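Local coordinates for protein decaprenyl diphosphate synthase (Rhodobacter capsulatus, PDB 3MZV) that probably makes all-trans polyprenyl diphosphate by adding isopentenyl diphosphate units to farnesyl diphosphate with magnesium, supplying the precursor for the side chain of isoprenoid quinones, at residues B[290-293]-B[294-298]; B[282-285]-B[286-289]. All blocks are in the same frame, centred on the assembly; numbering follows the deposited sequence.

Interaction 1. Residues B[290-293]-B[294-298]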
loop_
_atom_site.group_PDB
_atom_site.type_symbol
_atom_site.label_atom_id
_atom_site.label_comp_id
_atom_site.label_asym_id
_atom_site.label_seq_id
_atom_site.Cartn_x
_atom_site.Cartn_y
_atom_site.Cartn_z
ATOM N N THR B 290 -18.985 -8.998 31.363
ATOM C CA THR B 290 -18.130 -8.317 30.395
ATOM C C THR B 290 -18.755 -8.045 29.009
ATOM O O THR B 290 -18.290 -7.169 28.285
ATOM C CB THR B 290 -16.776 -9.006 30.201
ATOM O OG1 THR B 290 -16.897 -10.126 29.339
ATOM C CG2 THR B 290 -16.169 -9.430 31.520
ATOM N N LEU B 291 -19.774 -8.789 28.656
ATOM C CA LEU B 291 -20.511 -8.528 27.401
ATOM C C LEU B 291 -21.408 -7.289 27.585
ATOM O O LEU B 291 -21.402 -6.385 26.771
ATOM C CB LEU B 291 -21.265 -9.777 26.978
ATOM C CG LEU B 291 -20.287 -10.891 26.523
ATOM C CD1 LEU B 291 -21.062 -12.200 26.364
ATOM C CD2 LEU B 291 -19.594 -10.490 25.201
ATOM N N GLU B 292 -22.099 -7.198 28.737
ATOM C CA GLU B 292 -22.845 -5.983 29.063
ATOM C C GLU B 292 -21.899 -4.807 29.198
ATOM O O GLU B 292 -22.178 -3.721 28.732
ATOM C CB GLU B 292 -23.675 -6.186 30.335
ATOM C CG GLU B 292 -24.504 -4.945 30.758
ATOM C CD GLU B 292 -25.500 -4.473 29.690
ATOM O OE1 GLU B 292 -25.886 -5.224 28.779
ATOM O OE2 GLU B 292 -25.919 -3.332 29.753
ATOM N N ALA B 293 -20.730 -5.031 29.805
ATOM C CA ALA B 293 -19.775 -3.967 29.968
ATOM C C ALA B 293 -19.298 -3.462 28.601
ATOM O O ALA B 293 -19.125 -2.268 28.401
ATOM C CB ALA B 293 -18.534 -4.478 30.834
ATOM N N THR B 294 -19.110 -4.385 27.643
ATOM C CA THR B 294 -18.674 -3.976 26.299
ATOM C C THR B 294 -19.808 -3.232 25.607
ATOM O O THR B 294 -19.556 -2.269 24.922
ATOM C CB THR B 294 -18.227 -5.220 25.501
ATOM O OG1 THR B 294 -17.180 -5.876 26.231
ATOM C CG2 THR B 294 -17.788 -4.862 24.073
ATOM N N ARG B 295 -21.043 -3.678 25.790
ATOM C CA ARG B 295 -22.212 -2.966 25.271
ATOM C C ARG B 295 -22.209 -1.515 25.764
ATOM O O ARG B 295 -22.365 -0.574 24.988
ATOM C CB ARG B 295 -23.493 -3.672 25.661
ATOM C CG ARG B 295 -24.705 -3.158 24.935
ATOM C CD ARG B 295 -25.936 -3.826 25.449
ATOM N NE ARG B 295 -26.470 -3.104 26.601
ATOM C CZ ARG B 295 -27.213 -1.998 26.536
ATOM N NH1 ARG B 295 -27.649 -1.451 27.656
ATOM N NH2 ARG B 295 -27.554 -1.440 25.372
ATOM N N LEU B 296 -22.054 -1.330 27.080
ATOM C CA LEU B 296 -21.941 0.004 27.644
ATOM C C LEU B 296 -20.824 0.844 27.040
ATOM O O LEU B 296 -21.012 2.025 26.826
ATOM C CB LEU B 296 -21.740 -0.041 29.179
ATOM C CG LEU B 296 -22.905 -0.561 30.023
ATOM C CD1 LEU B 296 -22.534 -0.424 31.519
ATOM C CD2 LEU B 296 -24.141 0.179 29.726
ATOM N N ALA B 297 -19.652 0.258 26.779
ATOM C CA ALA B 297 -18.527 1.000 26.208
ATOM C C ALA B 297 -18.951 1.532 24.833
ATOM O O ALA B 297 -18.761 2.716 24.517
ATOM C CB ALA B 297 -17.280 0.104 26.062
ATOM N N ALA B 298 -19.576 0.658 24.048
ATOM C CA ALA B 298 -20.064 1.052 22.707
ATOM C C ALA B 298 -21.097 2.181 22.739
ATOM O O ALA B 298 -20.976 3.151 21.986
ATOM C CB ALA B 298 -20.629 -0.188 21.966
#
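E292 and R295 run side by side in the opening turns of helix 290-308, an i to i+3 salt bridge within the mainly helical polyprenyl synthase fold. Both chains set out with CG anti to the backbone N (chi1 -180° in E292), and each then bends, the glutamate at chi2 and the arginine at chi3, which brings the carboxylate alongside the edge of the guanidinium. Their planes stand 39° apart. OE1 of E292 is met on its syn side by NE of R295 at 3.1 Å, while OE2 makes weak bonds to NE and NH1. The pair has further partners: K228 shares OE1 of E292, and R295 NH2 reaches the carbonyl of V332 near the C-terminus. L296 lies next to the pair, its CD2 3.9 Å from E292 OE2.

The buried T294 illustrates how a helix can satisfy its own hydroxyl. Here L291, T294 and A298 pack toward helix 199-224, and T290 and T294 also touch helix 247-254. With its OG1 beside the backbone N (chi1 -57°), T294 can reach back one turn, so T290 O receives two bonds, from T294 N at 3.0 Å and from T294 OG1 at 2.7 Å.

Interaction 2. Residues B[282-285]-B[286-289]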
loop_
_atom_site.group_PDB
_atom_site.type_symbol
_atom_site.label_atom_id
_atom_site.label_comp_id
_atom_site.label_asym_id
_atom_site.label_seq_id
_atom_site.Cartn_x
_atom_site.Cartn_y
_atom_site.Cartn_z
ATOM N N MET B 282 -17.719 -17.673 26.628
ATOM C CA MET B 282 -18.936 -16.871 26.739
ATOM C C MET B 282 -19.538 -16.980 28.160
ATOM O O MET B 282 -20.006 -15.993 28.704
ATOM C CB MET B 282 -19.987 -17.306 25.670
ATOM C CG MET B 282 -19.651 -16.806 24.244
ATOM S SD MET B 282 -20.551 -17.733 22.899
ATOM C CE MET B 282 -19.835 -16.879 21.558
ATOM N N ALA B 283 -19.483 -18.157 28.766
ATOM C CA ALA B 283 -20.008 -18.348 30.110
ATOM C C ALA B 283 -19.206 -17.529 31.127
ATOM O O ALA B 283 -19.804 -16.918 32.033
ATOM C CB ALA B 283 -20.036 -19.808 30.500
ATOM N N LEU B 284 -17.883 -17.470 30.966
ATOM C CA LEU B 284 -17.077 -16.636 31.865
ATOM C C LEU B 284 -17.361 -15.144 31.671
ATOM O O LEU B 284 -17.417 -14.354 32.641
ATOM C CB LEU B 284 -15.571 -16.889 31.700
ATOM C CG LEU B 284 -15.089 -18.294 32.154
ATOM C CD1 LEU B 284 -13.580 -18.401 32.028
ATOM C CD2 LEU B 284 -15.585 -18.598 33.648
ATOM N N MET B 285 -17.509 -14.739 30.400
ATOM C CA MET B 285 -17.851 -13.387 30.094
ATOM C C MET B 285 -19.154 -12.973 30.779
ATOM O O MET B 285 -19.201 -11.908 31.419
ATOM C CB MET B 285 -17.913 -13.179 28.574
ATOM C CG MET B 285 -16.627 -13.374 27.884
ATOM S SD MET B 285 -16.801 -13.228 25.999
ATOM C CE MET B 285 -15.055 -13.225 25.710
ATOM N N THR B 286 -20.171 -13.824 30.679
ATOM C CA THR B 286 -21.470 -13.573 31.253
ATOM C C THR B 286 -21.402 -13.494 32.794
ATOM O O THR B 286 -21.901 -12.553 33.392
ATOM C CB THR B 286 -22.502 -14.642 30.815
ATOM O OG1 THR B 286 -22.704 -14.524 29.403
ATOM C CG2 THR B 286 -23.853 -14.409 31.504
ATOM N N LYS B 287 -20.723 -14.447 33.406
ATOM C CA LYS B 287 -20.487 -14.432 34.875
ATOM C C LYS B 287 -19.902 -13.117 35.346
ATOM O O LYS B 287 -20.364 -12.562 36.333
ATOM C CB LYS B 287 -19.549 -15.609 35.225
ATOM C CG LYS B 287 -18.937 -15.694 36.644
ATOM C CD LYS B 287 -17.977 -16.913 36.667
ATOM C CE LYS B 287 -17.556 -17.287 38.064
ATOM N NZ LYS B 287 -16.216 -16.766 38.335
ATOM N N HIS B 288 -18.906 -12.602 34.613
ATOM C CA HIS B 288 -18.204 -11.358 34.946
ATOM C C HIS B 288 -18.799 -10.044 34.394
ATOM O O HIS B 288 -18.260 -8.973 34.632
ATOM C CB HIS B 288 -16.743 -11.484 34.518
ATOM C CG HIS B 288 -15.978 -12.464 35.325
ATOM N ND1 HIS B 288 -15.920 -12.394 36.707
ATOM C CD2 HIS B 288 -15.217 -13.528 34.961
ATOM C CE1 HIS B 288 -15.161 -13.379 37.154
ATOM N NE2 HIS B 288 -14.717 -14.076 36.117
ATOM N N GLY B 289 -19.930 -10.149 33.702
ATOM C CA GLY B 289 -20.623 -9.030 33.183
ATOM C C GLY B 289 -19.905 -8.316 32.035
ATOM O O GLY B 289 -20.197 -7.176 31.751
#
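At the C-terminal end of helix 277-287, T286, K287 and H288 bond back to M282, A283 and L284, and G289 ends the helix in a Schellman motif. Backbone hydrogen bonds come first: T286 N to M282 O, K287 N to A283 O and H288 N to L284 O are all i to i+4 bonds, the last of them 3.0 Å long. G289, at positive phi (69°), takes the chain out of the helix, its N bonding to T286 O at 3.1 Å, and it is also the N-cap residue of the next helix.

Nonpolar packing comes next. M285, buried and extended beyond CG, passes among Y225, P248 and V249 and meets W264, which L284 also touches, together with F263 of helix 258-270.

Charged and polar ends gather on that same neighbouring helix. The K287 chain runs past L284, CD to CD2 at 4.2 Å, and its NZ makes a salt bridge with E260, whose other carboxylate oxygen is hydrogen-bonded to H288 NE2. One acidic residue thus ties down two side chains at this helix end. The H288 ring meets L284 O obliquely, its CD2 3.3 Å from that oxygen.

Interactions 1 and 2 lie on consecutive helices, 277-287 and 290-308, and their centres are 12 Å apart. They illustrate how one helix can hand over to the next almost without a linker. The turn at G289 is probably spanned by a backbone hydrogen bond, T290 N to M285 O at 2.9 Å, so the start of 290-298 rests on the end of 282-289. Side chains close the same corner, with L291 CG 3.9 Å from M285 CB and L291 CD1 4.2 Å from T286 OG1. Y225 touches both M285 and L291, while P248 packs on M285 and its carbonyl oxygen is hydrogen-bonded to T290 OG1, so two shared neighbours join the contacts from outside.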